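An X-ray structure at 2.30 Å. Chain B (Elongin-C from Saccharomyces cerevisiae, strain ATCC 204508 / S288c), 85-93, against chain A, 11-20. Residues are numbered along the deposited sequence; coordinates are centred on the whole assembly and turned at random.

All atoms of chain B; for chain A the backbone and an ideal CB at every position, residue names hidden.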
# COMPACT_ATOMS: atom_id res chain seq x y z
N GLU B 85 -24.86 4.24 -26.97
CA GLU B 85 -23.43 4.16 -27.27
C GLU B 85 -22.75 5.49 -26.96
O GLU B 85 -23.28 6.57 -27.26
CB GLU B 85 -23.22 3.79 -28.73
CG GLU B 85 -23.78 2.43 -29.11
CD GLU B 85 -23.65 2.13 -30.59
OE1 GLU B 85 -23.35 3.06 -31.36
OE2 GLU B 85 -23.84 0.96 -30.98
N ILE B 86 -21.57 5.41 -26.35
CA ILE B 86 -20.79 6.60 -26.01
C ILE B 86 -19.37 6.41 -26.55
O ILE B 86 -18.65 5.52 -26.06
CB ILE B 86 -20.79 6.85 -24.50
CG1 ILE B 86 -22.19 7.23 -24.03
CG2 ILE B 86 -19.78 7.94 -24.13
CD1 ILE B 86 -22.34 7.40 -22.53
N PRO B 87 -18.93 7.19 -27.53
CA PRO B 87 -17.57 7.01 -28.05
C PRO B 87 -16.53 7.20 -26.96
O PRO B 87 -16.62 8.12 -26.14
CB PRO B 87 -17.45 8.08 -29.14
CG PRO B 87 -18.85 8.46 -29.48
CD PRO B 87 -19.65 8.27 -28.23
N THR B 88 -15.52 6.32 -26.96
CA THR B 88 -14.46 6.41 -25.96
C THR B 88 -13.75 7.75 -26.02
O THR B 88 -13.45 8.35 -24.98
CB THR B 88 -13.47 5.26 -26.15
OG1 THR B 88 -14.14 4.01 -26.00
CG2 THR B 88 -12.33 5.35 -25.15
N GLU B 89 -13.48 8.24 -27.22
CA GLU B 89 -12.70 9.47 -27.41
C GLU B 89 -13.40 10.72 -26.89
O GLU B 89 -12.80 11.80 -26.94
CB GLU B 89 -12.38 9.65 -28.89
CG GLU B 89 -13.60 9.71 -29.79
CD GLU B 89 -13.77 8.47 -30.64
OE1 GLU B 89 -13.61 8.57 -31.88
OE2 GLU B 89 -14.06 7.39 -30.08
N MET B 90 -14.63 10.62 -26.39
CA MET B 90 -15.34 11.78 -25.85
C MET B 90 -16.01 11.46 -24.52
O MET B 90 -16.94 12.18 -24.11
CB MET B 90 -16.37 12.29 -26.85
CG MET B 90 -17.53 11.33 -27.10
SD MET B 90 -18.75 11.97 -28.27
CE MET B 90 -17.76 12.15 -29.75
N SER B 91 -15.57 10.41 -23.83
CA SER B 91 -16.23 10.01 -22.59
C SER B 91 -16.03 11.04 -21.48
O SER B 91 -16.97 11.36 -20.75
CB SER B 91 -15.73 8.64 -22.15
OG SER B 91 -14.32 8.61 -22.05
N LEU B 92 -14.81 11.58 -21.36
CA LEU B 92 -14.55 12.57 -20.31
C LEU B 92 -15.34 13.85 -20.55
O LEU B 92 -16.10 14.30 -19.69
CB LEU B 92 -13.06 12.86 -20.21
CG LEU B 92 -12.18 11.83 -19.50
CD1 LEU B 92 -10.72 12.25 -19.54
CD2 LEU B 92 -12.62 11.62 -18.06
N GLU B 93 -15.17 14.45 -21.73
CA GLU B 93 -15.85 15.72 -22.01
C GLU B 93 -17.36 15.55 -21.94
O GLU B 93 -18.07 16.45 -21.46
CB GLU B 93 -15.42 16.25 -23.38
CG GLU B 93 -15.93 17.66 -23.67
CD GLU B 93 -15.34 18.24 -24.94
OE1 GLU B 93 -14.51 17.56 -25.58
OE2 GLU B 93 -15.72 19.37 -25.30
N UNK A 11 -23.72 6.65 -17.53
CA UNK A 11 -23.27 5.94 -18.72
C UNK A 11 -21.84 6.32 -19.09
O UNK A 11 -21.03 5.45 -19.44
CB UNK A 11 -24.21 6.23 -19.89
N UNK A 12 -21.51 7.61 -19.02
CA UNK A 12 -20.14 8.03 -19.27
C UNK A 12 -19.19 7.42 -18.24
O UNK A 12 -18.07 7.02 -18.58
CB UNK A 12 -20.04 9.56 -19.25
N UNK A 13 -19.62 7.33 -16.98
CA UNK A 13 -18.77 6.77 -15.94
C UNK A 13 -18.50 5.29 -16.22
O UNK A 13 -17.38 4.81 -16.04
CB UNK A 13 -19.42 6.95 -14.56
N UNK A 14 -19.52 4.56 -16.67
CA UNK A 14 -19.30 3.16 -17.03
C UNK A 14 -18.30 3.03 -18.17
O UNK A 14 -17.39 2.19 -18.12
CB UNK A 14 -20.62 2.50 -17.42
N UNK A 15 -18.44 3.87 -19.20
CA UNK A 15 -17.49 3.83 -20.31
C UNK A 15 -16.08 4.13 -19.82
O UNK A 15 -15.12 3.43 -20.18
CB UNK A 15 -17.89 4.82 -21.40
N UNK A 16 -15.94 5.17 -19.00
CA UNK A 16 -14.62 5.53 -18.47
C UNK A 16 -14.05 4.37 -17.66
O UNK A 16 -12.91 3.94 -17.88
CB UNK A 16 -14.71 6.79 -17.61
N UNK A 17 -14.83 3.86 -16.71
CA UNK A 17 -14.35 2.76 -15.87
C UNK A 17 -13.92 1.57 -16.72
O UNK A 17 -12.89 0.95 -16.45
CB UNK A 17 -15.43 2.33 -14.88
N UNK A 18 -14.70 1.24 -17.75
CA UNK A 18 -14.35 0.10 -18.60
C UNK A 18 -13.02 0.33 -19.30
O UNK A 18 -12.20 -0.59 -19.42
CB UNK A 18 -15.45 -0.16 -19.63
N UNK A 19 -12.77 1.56 -19.77
CA UNK A 19 -11.53 1.82 -20.48
C UNK A 19 -10.33 1.92 -19.55
O UNK A 19 -9.20 1.66 -19.97
CB UNK A 19 -11.66 3.11 -21.29
N UNK A 20 -10.54 2.29 -18.28
CA UNK A 20 -9.44 2.22 -17.32
C UNK A 20 -8.99 0.77 -17.16
O UNK A 20 -7.79 0.48 -17.19
CB UNK A 20 -9.86 2.81 -15.97

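The backbone of chain A from 11 to 20 is helical throughout, with phi between -57° and -75° and psi between -26° and -52°, so proline or glycine would be unexpected. Its closest CA-CA approach to this stretch of chain B is 5.5 Å, from position 12 to Ser91(B).

Position 11 points its CB toward Ile86(B), and the ideal CB already lies a tight 3.4 Å from Ile86(B) CD1. Alanine suits the site, or a longer apolar chain that continues away from that methyl, such as leucine or methionine. The residue is Leu11(A), whose modelled CB sits 3.5 Å from Ile86(B) CD1, with chi1 m and chi2 t.

At position 12 CA-to-CB runs sideways, and the ideal CB lies 3.9 Å from Ser91(B) O and 4.6 Å from Ile86(B) CD1. The short distances favour a small residue such as alanine, serine, cysteine or valine. It is Cys12(A); its SG packs 3.8 Å from Ile86(B) CD1.

Positions 13 and 14 have no atom of this stretch of chain B within 5.5 Å of the ideal CB, so the stretch sets no preference. They hold Ile13(A), which points away, and Thr14(A).

Position 15 points toward chain B, its CB 4.4 Å from Ser91(B) CB and 4.6 Å from Ile86(B) CG2. Beyond lie Ile86(B) O and Thr88(B) OG1, so a long side chain with an aliphatic stem and a polar end fits: lysine, arginine or glutamine. Lys15(A) is found. Its CE lies 3.6 Å from Ile86(B) O and its CD 3.9 Å from Thr88(B) OG1, while NZ, 4.5 Å from Ile86(B) O and 4.8 Å from Thr88(B) OG1, is too far for a hydrogen bond.

Position 16 directs its CB sideways, 4.8 Å from Ser91(B) OG and 5.3 Å from Leu92(B) CD2. A medium aliphatic side chain could bridge that gap: isoleucine, leucine, valine or methionine. In Ile16(A), CD1 reaches 3.7 Å from Leu92(B) CD2, and CG1 lies 3.7 Å from Ser91(B) OG.

Positions 17 and 18 again meet nothing of this stretch within 5.5 Å of the ideal CB; they are Ser17(A) and Glu18(A), whose OE2 forms a salt bridge with Lys15(A) NZ at 3.5 Å.

Position 19 turns toward Thr88(B), its ideal CB 4.5 Å from Thr88(B) CG2 and 5.4 Å from Thr88(B) OG1. Reaching that hydroxyl takes asparagine or glutamine; serine or a small apolar residue would only pack. Asn19(A) donates from ND2 to Thr88(B) OG1 at 3.4 Å, a weak bond at 137°. The same ND2 bonds Lys15(A) O at 3.0 Å and 163°, which helps hold the amide in place.

Position 20 is out of reach of this stretch; it is Ile20(A).

Chain A, residues 11-20: LCITKISENI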
# COMPACT_ATOMS: atom_id res chain seq x y z
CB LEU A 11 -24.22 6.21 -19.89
CG LEU A 11 -25.67 5.77 -19.70
CD1 LEU A 11 -26.50 6.16 -20.91
CD2 LEU A 11 -25.76 4.27 -19.45
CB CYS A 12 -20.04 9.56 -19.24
SG CYS A 12 -20.89 10.39 -20.61
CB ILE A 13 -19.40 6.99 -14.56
CG1 ILE A 13 -19.32 8.48 -14.20
CG2 ILE A 13 -18.72 6.13 -13.49
CD1 ILE A 13 -20.06 8.87 -12.94
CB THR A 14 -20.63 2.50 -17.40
OG1 THR A 14 -21.49 2.47 -16.26
CG2 THR A 14 -20.41 1.06 -17.89
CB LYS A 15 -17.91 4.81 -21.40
CG LYS A 15 -17.00 4.83 -22.63
CD LYS A 15 -16.77 3.45 -23.24
CE LYS A 15 -18.07 2.80 -23.70
NZ LYS A 15 -17.85 1.43 -24.24
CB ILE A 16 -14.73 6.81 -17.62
CG1 ILE A 16 -15.11 8.00 -18.50
CG2 ILE A 16 -13.41 7.08 -16.89
CD1 ILE A 16 -15.48 9.25 -17.74
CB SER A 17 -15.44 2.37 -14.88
OG SER A 17 -14.91 1.58 -13.82
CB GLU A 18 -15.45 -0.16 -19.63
CG GLU A 18 -16.73 -0.74 -19.05
CD GLU A 18 -17.79 -0.98 -20.11
OE1 GLU A 18 -18.70 -1.79 -19.86
OE2 GLU A 18 -17.71 -0.35 -21.18
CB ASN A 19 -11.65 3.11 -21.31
CG ASN A 19 -12.30 2.86 -22.66
OD1 ASN A 19 -11.62 2.48 -23.61
ND2 ASN A 19 -13.61 3.08 -22.74
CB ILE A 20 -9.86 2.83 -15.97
CG1 ILE A 20 -10.18 4.32 -16.13
CG2 ILE A 20 -8.74 2.66 -14.94
CD1 ILE A 20 -10.80 4.95 -14.90
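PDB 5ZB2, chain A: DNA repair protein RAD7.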